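Local structure of CRISPR-associated protein, Cse1 family (Acidimicrobium ferrooxidans, 4H3T) at residues Q353-A367 with D378-N392. The protein probably serves as the large Cse1 subunit of a type I-E CRISPR Cascade complex, which recognises invading DNA in bacterial immunity. The protein carries 1 engineered substitution. Numbering follows the deposited sequence. Where two conformers were deposited one is given.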
ATOM      1  N   GLN A 353     -22.488   5.546   0.843  1.00 61.20           N
ATOM      2  CA  GLN A 353     -23.400   5.261  -0.312  1.00 65.05           C
ATOM      3  C   GLN A 353     -24.470   6.381  -0.611  1.00 68.95           C
ATOM      4  O   GLN A 353     -24.695   6.751  -1.779  1.00 65.31           O
ATOM      5  CB  GLN A 353     -24.176   3.984  -0.008  1.00 67.25           C
ATOM      6  CG  GLN A 353     -23.202   2.767   0.092  1.00 69.92           C
ATOM      7  CD  GLN A 353     -23.719   1.507  -0.583  1.00 83.50           C
ATOM      8  OE1 GLN A 353     -23.986   1.485  -1.794  1.00 80.73           O
ATOM      9  NE2 GLN A 353     -23.781   0.405   0.148  1.00 78.56           N
ATOM     10  N   SER A 354     -25.037   6.979   0.454  1.00 66.85           N
ATOM     11  CA  SER A 354     -26.065   8.008   0.249  1.00 70.29           C
ATOM     12  C   SER A 354     -25.452   9.290  -0.389  1.00 74.61           C
ATOM     13  O   SER A 354     -26.212  10.110  -0.869  1.00 74.95           O
ATOM     14  CB  SER A 354     -26.810   8.310   1.548  1.00 73.98           C
ATOM     15  OG  SER A 354     -25.950   8.842   2.544  1.00 82.13           O
ATOM     16  N   ARG A 355     -24.089   9.415  -0.479  1.00 69.80           N
ATOM     17  CA  ARG A 355     -23.411  10.535  -1.163  1.00 70.19           C
ATOM     18  C   ARG A 355     -23.199  10.331  -2.702  1.00 73.28           C
ATOM     19  O   ARG A 355     -22.506  11.155  -3.333  1.00 73.78           O
ATOM     20  CB  ARG A 355     -22.030  10.788  -0.520  1.00 68.38           C
ATOM     21  CG  ARG A 355     -22.114  11.127   0.956  1.00 68.68           C
ATOM     22  CD  ARG A 355     -22.728  12.472   1.187  1.00 71.58           C
ATOM     23  NE  ARG A 355     -22.612  12.792   2.593  1.00 69.77           N
ATOM     24  CZ  ARG A 355     -22.928  13.960   3.118  1.00 75.16           C
ATOM     25  NH1 ARG A 355     -23.392  14.940   2.347  1.00 65.62           N
ATOM     26  NH2 ARG A 355     -22.758  14.176   4.421  1.00 77.97           N
ATOM     27  N   GLY A 356     -23.759   9.268  -3.285  1.00 66.40           N
ATOM     28  CA  GLY A 356     -23.605   9.020  -4.716  1.00 66.90           C
ATOM     29  C   GLY A 356     -22.306   8.339  -5.137  1.00 69.96           C
ATOM     30  O   GLY A 356     -21.912   8.433  -6.310  1.00 70.99           O
ATOM     31  N   ILE A 357     -21.673   7.576  -4.216  1.00 61.59           N
ATOM     32  CA  ILE A 357     -20.429   6.856  -4.500  1.00 58.41           C
ATOM     33  C   ILE A 357     -20.750   5.377  -4.594  1.00 59.12           C
ATOM     34  O   ILE A 357     -21.216   4.811  -3.630  1.00 59.45           O
ATOM     35  CB  ILE A 357     -19.353   7.122  -3.399  1.00 60.89           C
ATOM     36  CG1 ILE A 357     -19.115   8.633  -3.145  1.00 63.10           C
ATOM     37  CG2 ILE A 357     -18.031   6.482  -3.769  1.00 57.86           C
ATOM     38  CD1 ILE A 357     -18.780   8.908  -1.676  1.00 74.38           C
ATOM     39  N   ALA A 358     -20.488   4.754  -5.729  1.00 53.64           N
ATOM     40  CA  ALA A 358     -20.732   3.330  -5.904  1.00 53.50           C
ATOM     41  C   ALA A 358     -19.447   2.495  -5.777  1.00 51.30           C
ATOM     42  O   ALA A 358     -19.489   1.359  -5.246  1.00 46.95           O
ATOM     43  CB  ALA A 358     -21.365   3.101  -7.264  1.00 55.98           C
ATOM     44  N   LEU A 359     -18.306   3.034  -6.281  1.00 48.79           N
ATOM     45  CA  LEU A 359     -17.021   2.372  -6.290  1.00 50.92           C
ATOM     46  C   LEU A 359     -15.913   3.294  -5.880  1.00 50.32           C
ATOM     47  O   LEU A 359     -16.011   4.514  -6.021  1.00 46.86           O
ATOM     48  CB  LEU A 359     -16.644   1.864  -7.694  1.00 54.10           C
ATOM     49  CG  LEU A 359     -17.644   0.927  -8.375  1.00 63.76           C
ATOM     50  CD1 LEU A 359     -17.924   1.403  -9.774  1.00 67.40           C
ATOM     51  CD2 LEU A 359     -17.089  -0.490  -8.419  1.00 64.22           C
ATOM     52  N   VAL A 360     -14.874   2.683  -5.351  1.00 44.39           N
ATOM     53  CA  VAL A 360     -13.586   3.342  -5.032  1.00 43.09           C
ATOM     54  C   VAL A 360     -12.528   2.435  -5.515  1.00 44.02           C
ATOM     55  O   VAL A 360     -12.710   1.209  -5.529  1.00 44.05           O
ATOM     56  CB  VAL A 360     -13.373   3.717  -3.557  1.00 45.98           C
ATOM     57  CG1 VAL A 360     -14.311   4.846  -3.142  1.00 46.65           C
ATOM     58  CG2 VAL A 360     -13.500   2.505  -2.640  1.00 46.60           C
ATOM     59  N   SER A 361     -11.385   3.001  -5.826  1.00 40.09           N
ATOM     60  CA  SER A 361     -10.239   2.213  -6.194  1.00 42.05           C
ATOM     61  C   SER A 361      -9.323   2.137  -4.948  1.00 47.09           C
ATOM     62  O   SER A 361      -8.805   3.175  -4.490  1.00 47.27           O
ATOM     63  CB  SER A 361      -9.565   2.882  -7.379  1.00 44.24           C
ATOM     64  OG  SER A 361      -8.317   2.266  -7.618  1.00 48.95           O
ATOM     65  N   LEU A 362      -9.117   0.929  -4.409  1.00 39.13           N
ATOM     66  CA  LEU A 362      -8.328   0.782  -3.204  1.00 39.46           C
ATOM     67  C   LEU A 362      -6.880   0.617  -3.568  1.00 43.84           C
ATOM     68  O   LEU A 362      -6.539  -0.324  -4.250  1.00 45.48           O
ATOM     69  CB  LEU A 362      -8.801  -0.431  -2.380  1.00 39.35           C
ATOM     70  CG  LEU A 362     -10.204  -0.380  -1.864  1.00 42.44           C
ATOM     71  CD1 LEU A 362     -10.485  -1.599  -1.074  1.00 43.88           C
ATOM     72  CD2 LEU A 362     -10.470   0.929  -1.015  1.00 42.60           C
ATOM     73  N   LEU A 363      -6.042   1.526  -3.115  1.00 39.26           N
ATOM     74  CA  LEU A 363      -4.600   1.465  -3.318  1.00 37.60           C
ATOM     75  C   LEU A 363      -4.044   0.684  -2.171  1.00 39.85           C
ATOM     76  O   LEU A 363      -4.261   1.071  -1.044  1.00 39.82           O
ATOM     77  CB  LEU A 363      -4.017   2.875  -3.345  1.00 38.61           C
ATOM     78  CG  LEU A 363      -2.467   3.021  -3.332  1.00 43.67           C
ATOM     79  CD1 LEU A 363      -1.803   2.294  -4.487  1.00 46.13           C
ATOM     80  CD2 LEU A 363      -2.105   4.458  -3.348  1.00 48.33           C
ATOM     81  N   VAL A 364      -3.308  -0.387  -2.427  1.00 39.65           N
ATOM     82  CA  VAL A 364      -2.688  -1.180  -1.372  1.00 40.50           C
ATOM     83  C   VAL A 364      -1.205  -1.227  -1.557  1.00 42.04           C
ATOM     84  O   VAL A 364      -0.736  -1.582  -2.657  1.00 40.45           O
ATOM     85  CB  VAL A 364      -3.339  -2.611  -1.524  1.00 48.25           C
ATOM     86  CG1 VAL A 364      -2.708  -3.654  -0.662  1.00 51.41           C
ATOM     87  CG2 VAL A 364      -4.842  -2.563  -1.269  1.00 47.23           C
ATOM     88  N   THR A 365      -0.449  -1.030  -0.499  1.00 39.40           N
ATOM     89  CA  THR A 365       0.994  -1.286  -0.508  1.00 39.11           C
ATOM     90  C   THR A 365       1.492  -2.041   0.748  1.00 43.72           C
ATOM     91  O   THR A 365       0.931  -1.889   1.830  1.00 45.06           O
ATOM     92  CB  THR A 365       1.845   0.016  -0.639  1.00 50.62           C
ATOM     93  OG1 THR A 365       1.791   0.715   0.632  1.00 55.31           O
ATOM     94  CG2 THR A 365       1.369   0.899  -1.814  1.00 48.83           C
ATOM     95  N   SER A 366       2.536  -2.883   0.583  1.00 43.21           N
ATOM     96  CA  SER A 366       3.249  -3.493   1.736  1.00 45.04           C
ATOM     97  C   SER A 366       4.641  -3.796   1.327  1.00 47.96           C
ATOM     98  O   SER A 366       4.927  -3.850   0.143  1.00 45.43           O
ATOM     99  CB  SER A 366       2.542  -4.746   2.275  1.00 49.00           C
ATOM    100  OG  SER A 366       2.717  -5.810   1.374  1.00 53.50           O
ATOM    101  N   ALA A 367       5.518  -3.973   2.298  1.00 47.28           N
ATOM    102  CA  ALA A 367       6.940  -4.226   2.049  1.00 48.31           C
ATOM    103  C   ALA A 367       7.410  -5.344   2.893  1.00 54.34           C
ATOM    104  O   ALA A 367       6.847  -5.578   3.964  1.00 51.86           O
ATOM    105  CB  ALA A 367       7.745  -2.984   2.344  1.00 49.37           C
ATOM    106  N   ASP A 378      10.852  -7.329  -1.068  1.00 52.41           N
ATOM    107  CA  ASP A 378       9.624  -7.435  -1.836  1.00 52.13           C
ATOM    108  C   ASP A 378       8.756  -6.272  -1.570  1.00 53.90           C
ATOM    109  O   ASP A 378       8.763  -5.736  -0.471  1.00 50.72           O
ATOM    110  CB  ASP A 378       8.856  -8.718  -1.495  1.00 56.31           C
ATOM    111  CG  ASP A 378       8.405  -9.441  -2.759  1.00 85.67           C
ATOM    112  OD1 ASP A 378       7.736  -8.782  -3.630  1.00 85.85           O
ATOM    113  OD2 ASP A 378       8.764 -10.643  -2.917  1.00 93.21           O
ATOM    114  N   LEU A 379       8.027  -5.864  -2.563  1.00 52.07           N
ATOM    115  CA  LEU A 379       7.115  -4.752  -2.418  1.00 54.33           C
ATOM    116  C   LEU A 379       5.800  -5.144  -3.070  1.00 62.11           C
ATOM    117  O   LEU A 379       5.834  -5.599  -4.213  1.00 64.72           O
ATOM    118  CB  LEU A 379       7.735  -3.524  -3.097  1.00 55.78           C
ATOM    119  CG  LEU A 379       7.046  -2.168  -2.926  1.00 63.11           C
ATOM    120  CD1 LEU A 379       7.128  -1.695  -1.481  1.00 64.42           C
ATOM    121  CD2 LEU A 379       7.731  -1.153  -3.817  1.00 67.42           C
ATOM    122  N   ALA A 380       4.699  -5.147  -2.314  1.00 54.56           N
ATOM    123  CA  ALA A 380       3.351  -5.374  -2.859  1.00 54.90           C
ATOM    124  C   ALA A 380       2.769  -3.978  -3.158  1.00 52.63           C
ATOM    125  O   ALA A 380       2.878  -3.039  -2.336  1.00 47.34           O
ATOM    126  CB  ALA A 380       2.475  -6.130  -1.854  1.00 57.53           C
ATOM    127  N   TYR A 381       2.202  -3.818  -4.326  1.00 50.27           N
ATOM    128  CA  TYR A 381       1.670  -2.527  -4.778  1.00 51.35           C
ATOM    129  C   TYR A 381       0.516  -2.839  -5.743  1.00 51.30           C
ATOM    130  O   TYR A 381       0.699  -3.664  -6.612  1.00 48.69           O
ATOM    131  CB  TYR A 381       2.791  -1.733  -5.426  1.00 57.63           C
ATOM    132  CG  TYR A 381       2.276  -0.730  -6.422  1.00 70.31           C
ATOM    133  CD1 TYR A 381       1.434   0.304  -6.025  1.00 75.08           C
ATOM    134  CD2 TYR A 381       2.598  -0.828  -7.774  1.00 75.21           C
ATOM    135  CE1 TYR A 381       0.852   1.164  -6.954  1.00 81.09           C
ATOM    136  CE2 TYR A 381       2.061   0.064  -8.711  1.00 78.79           C
ATOM    137  CZ  TYR A 381       1.169   1.049  -8.294  1.00 94.96           C
ATOM    138  OH  TYR A 381       0.580   1.945  -9.162  1.00104.75           O
ATOM    139  N   ASP A 382      -0.695  -2.324  -5.503  1.00 42.19           N
ATOM    140  CA  ASP A 382      -1.835  -2.672  -6.368  1.00 40.42           C
ATOM    141  C   ASP A 382      -2.972  -1.764  -6.138  1.00 41.99           C
ATOM    142  O   ASP A 382      -2.972  -1.012  -5.166  1.00 41.05           O
ATOM    143  CB  ASP A 382      -2.270  -4.142  -6.086  1.00 45.79           C
ATOM    144  CG  ASP A 382      -2.820  -4.959  -7.278  1.00 64.44           C
ATOM    145  OD1 ASP A 382      -3.346  -4.334  -8.262  1.00 57.22           O
ATOM    146  OD2 ASP A 382      -2.692  -6.230  -7.251  1.00 76.57           O
ATOM    147  N   ARG A 383      -3.916  -1.835  -7.062  0.53 42.22           N
ATOM    148  CA  ARG A 383      -5.138  -1.101  -7.105  0.53 43.05           C
ATOM    149  C   ARG A 383      -6.278  -2.069  -7.376  0.53 44.28           C
ATOM    150  O   ARG A 383      -6.140  -2.957  -8.230  0.53 42.44           O
ATOM    151  CB  ARG A 383      -5.035  -0.026  -8.200  0.53 45.94           C
ATOM    152  CG  ARG A 383      -3.685   0.684  -8.169  0.53 53.53           C
ATOM    153  CD  ARG A 383      -3.632   1.926  -9.032  0.53 53.16           C
ATOM    154  NE  ARG A 383      -3.992   3.102  -8.266  0.53 64.45           N
ATOM    155  CZ  ARG A 383      -3.159   3.998  -7.746  0.53 67.72           C
ATOM    156  NH1 ARG A 383      -3.635   5.029  -7.070  0.53 64.95           N
ATOM    157  NH2 ARG A 383      -1.839   3.879  -7.917  0.53 57.28           N
ATOM    158  N   LEU A 384      -7.358  -1.968  -6.584  1.00 40.94           N
ATOM    159  CA  LEU A 384      -8.503  -2.814  -6.766  1.00 39.78           C
ATOM    160  C   LEU A 384      -9.766  -1.964  -6.803  1.00 40.57           C
ATOM    161  O   LEU A 384     -10.110  -1.349  -5.806  1.00 41.45           O
ATOM    162  CB  LEU A 384      -8.559  -3.852  -5.638  1.00 40.45           C
ATOM    163  CG  LEU A 384      -9.659  -4.925  -5.785  1.00 44.15           C
ATOM    164  CD1 LEU A 384      -9.474  -5.807  -7.070  1.00 41.60           C
ATOM    165  CD2 LEU A 384      -9.751  -5.775  -4.551  1.00 44.97           C
ATOM    166  N   ASP A 385     -10.497  -2.002  -7.910  1.00 41.49           N
ATOM    167  CA  ASP A 385     -11.808  -1.333  -8.028  1.00 43.79           C
ATOM    168  C   ASP A 385     -12.868  -2.097  -7.205  1.00 44.59           C
ATOM    169  O   ASP A 385     -13.171  -3.282  -7.466  1.00 44.44           O
ATOM    170  CB  ASP A 385     -12.222  -1.192  -9.504  1.00 49.39           C
ATOM    171  CG  ASP A 385     -11.438  -0.124 -10.297  1.00 75.14           C
ATOM    172  OD1 ASP A 385     -11.021   0.892  -9.689  1.00 77.90           O
ATOM    173  OD2 ASP A 385     -11.335  -0.254 -11.548  1.00 84.40           O
ATOM    174  N   THR A 386     -13.296  -1.472  -6.110  1.00 40.99           N
ATOM    175  CA  THR A 386     -14.124  -2.096  -5.112  1.00 42.48           C
ATOM    176  C   THR A 386     -15.479  -1.354  -4.868  1.00 47.10           C
ATOM    177  O   THR A 386     -15.486  -0.187  -4.410  1.00 44.57           O
ATOM    178  CB  THR A 386     -13.330  -2.223  -3.766  1.00 44.95           C
ATOM    179  OG1 THR A 386     -12.063  -2.872  -4.015  1.00 44.53           O
ATOM    180  CG2 THR A 386     -14.087  -3.078  -2.742  1.00 41.77           C
ATOM    181  N   PRO A 387     -16.599  -2.088  -5.022  1.00 43.32           N
ATOM    182  CA  PRO A 387     -17.909  -1.505  -4.709  1.00 43.72           C
ATOM    183  C   PRO A 387     -18.070  -1.224  -3.245  1.00 45.80           C
ATOM    184  O   PRO A 387     -17.623  -2.034  -2.384  1.00 42.11           O
ATOM    185  CB  PRO A 387     -18.903  -2.622  -5.095  1.00 47.43           C
ATOM    186  CG  PRO A 387     -18.174  -3.501  -5.969  1.00 50.79           C
ATOM    187  CD  PRO A 387     -16.760  -3.454  -5.575  1.00 46.07           C
ATOM    188  N   LEU A 388     -18.723  -0.103  -2.933  1.00 44.26           N
ATOM    189  CA  LEU A 388     -19.033   0.173  -1.539  1.00 45.15           C
ATOM    190  C   LEU A 388     -19.955  -0.922  -1.000  1.00 48.84           C
ATOM    191  O   LEU A 388     -19.883  -1.257   0.172  1.00 48.48           O
ATOM    192  CB  LEU A 388     -19.681   1.563  -1.351  1.00 45.62           C
ATOM    193  CG  LEU A 388     -18.704   2.640  -1.015  1.00 50.38           C
ATOM    194  CD1 LEU A 388     -17.685   2.780  -2.105  1.00 48.56           C
ATOM    195  CD2 LEU A 388     -19.434   3.977  -0.703  1.00 53.03           C
ATOM    196  N   ALA A 389     -20.725  -1.545  -1.869  1.00 46.52           N
ATOM    197  CA  ALA A 389     -21.582  -2.698  -1.466  1.00 48.45           C
ATOM    198  C   ALA A 389     -20.777  -3.842  -0.825  1.00 50.61           C
ATOM    199  O   ALA A 389     -21.273  -4.463   0.099  1.00 49.20           O
ATOM    200  CB  ALA A 389     -22.322  -3.230  -2.675  1.00 50.47           C
ATOM    201  N   VAL A 390     -19.532  -4.075  -1.253  1.00 48.48           N
ATOM    202  CA  VAL A 390     -18.678  -5.151  -0.738  1.00 47.07           C
ATOM    203  C   VAL A 390     -18.111  -4.779   0.649  1.00 49.88           C
ATOM    204  O   VAL A 390     -17.822  -5.661   1.474  1.00 49.06           O
ATOM    205  CB  VAL A 390     -17.601  -5.489  -1.786  1.00 51.13           C
ATOM    206  CG1 VAL A 390     -16.474  -6.355  -1.219  1.00 52.04           C
ATOM    207  CG2 VAL A 390     -18.244  -6.151  -3.004  1.00 49.86           C
ATOM    208  N   LEU A 391     -17.998  -3.488   0.916  1.00 45.98           N
ATOM    209  CA  LEU A 391     -17.563  -2.954   2.225  1.00 47.64           C
ATOM    210  C   LEU A 391     -18.675  -3.027   3.253  1.00 54.46           C
ATOM    211  O   LEU A 391     -18.401  -2.932   4.453  1.00 52.70           O
ATOM    212  CB  LEU A 391     -17.074  -1.511   2.133  1.00 47.61           C
ATOM    213  CG  LEU A 391     -15.975  -1.252   1.197  1.00 50.92           C
ATOM    214  CD1 LEU A 391     -15.553   0.229   1.246  1.00 51.01           C
ATOM    215  CD2 LEU A 391     -14.766  -2.163   1.514  1.00 50.97           C
ATOM    216  N   ASN A 392     -19.934  -3.209   2.798  1.00 55.58           N
ATOM    217  CA  ASN A 392     -21.133  -3.280   3.677  1.00 54.35           C
ATOM    218  C   ASN A 392     -21.110  -4.465   4.628  1.00 62.13           C
ATOM    219  O   ASN A 392     -21.165  -5.636   4.218  1.00 67.44           O
ATOM    220  CB  ASN A 392     -22.386  -3.337   2.813  1.00 58.65           C
ATOM    221  CG  ASN A 392     -23.705  -3.090   3.524  1.00 80.76           C
ATOM    222  OD1 ASN A 392     -23.857  -3.296   4.739  1.00 61.14           O
ATOM    223  ND2 ASN A 392     -24.740  -2.803   2.749  1.00 77.14           N
TER
HETATM  224  O   HOH W   1     -21.476  -0.332  -4.448  1.00 47.92           O
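Leu388 is the main bump of this contact: just past a long antiparallel beta hairpin of strands 359-370 and 375-387, it drops into a hollow lined by Gln353, Ile357 and Val360. The two methyls split the hollow between them, both touching Ile357. Leu388 CD1 lies 4.1 Å from Ile357 CG2 and meets Val360 CG1 at the same range, whereas Leu388 CD2 presses on the backbone, 3.5 Å from Ile357 O, with the Gln353 side chain beside it. Gln353 kinks at its second torsion (chi2 -138°) and runs antiparallel alongside Leu388, its CG 4.0 Å from Leu388 CB; Val349 of helix 344-350 also touches Leu388.

Along the hairpin, Leu362 lies across Thr386 at about a right angle, its CD1 3.6 Å from Thr386 OG1. That hydroxyl also donates to Leu384 O, which takes Leu362 N from the opposite face of its carbonyl plane, so two donors grip one oxygen. On the face carrying Leu363, Tyr381 and Arg383, the bump is Leu363 CD1. With CG anti to the backbone N (chi1 171°), the leucine puts this methyl over the guanidinium of Arg383 in the conformer given, 3.7 Å above its plane and offset toward the rim, and, at the same time, against the edge of the Tyr381 ring. In that conformer Arg383 is tied further by a salt bridge to Glu53 and a weak bond from NH2 to Tyr381 OH.

Strand 202-206 pairs with the far edge of strand 359-370, making this the central strand of a three-stranded sheet. At the Leu388 end, one water donates to Ala358 O and accepts from Ala389 N, while Leu388 N reaches that same Ala358 O at 2.8 Å.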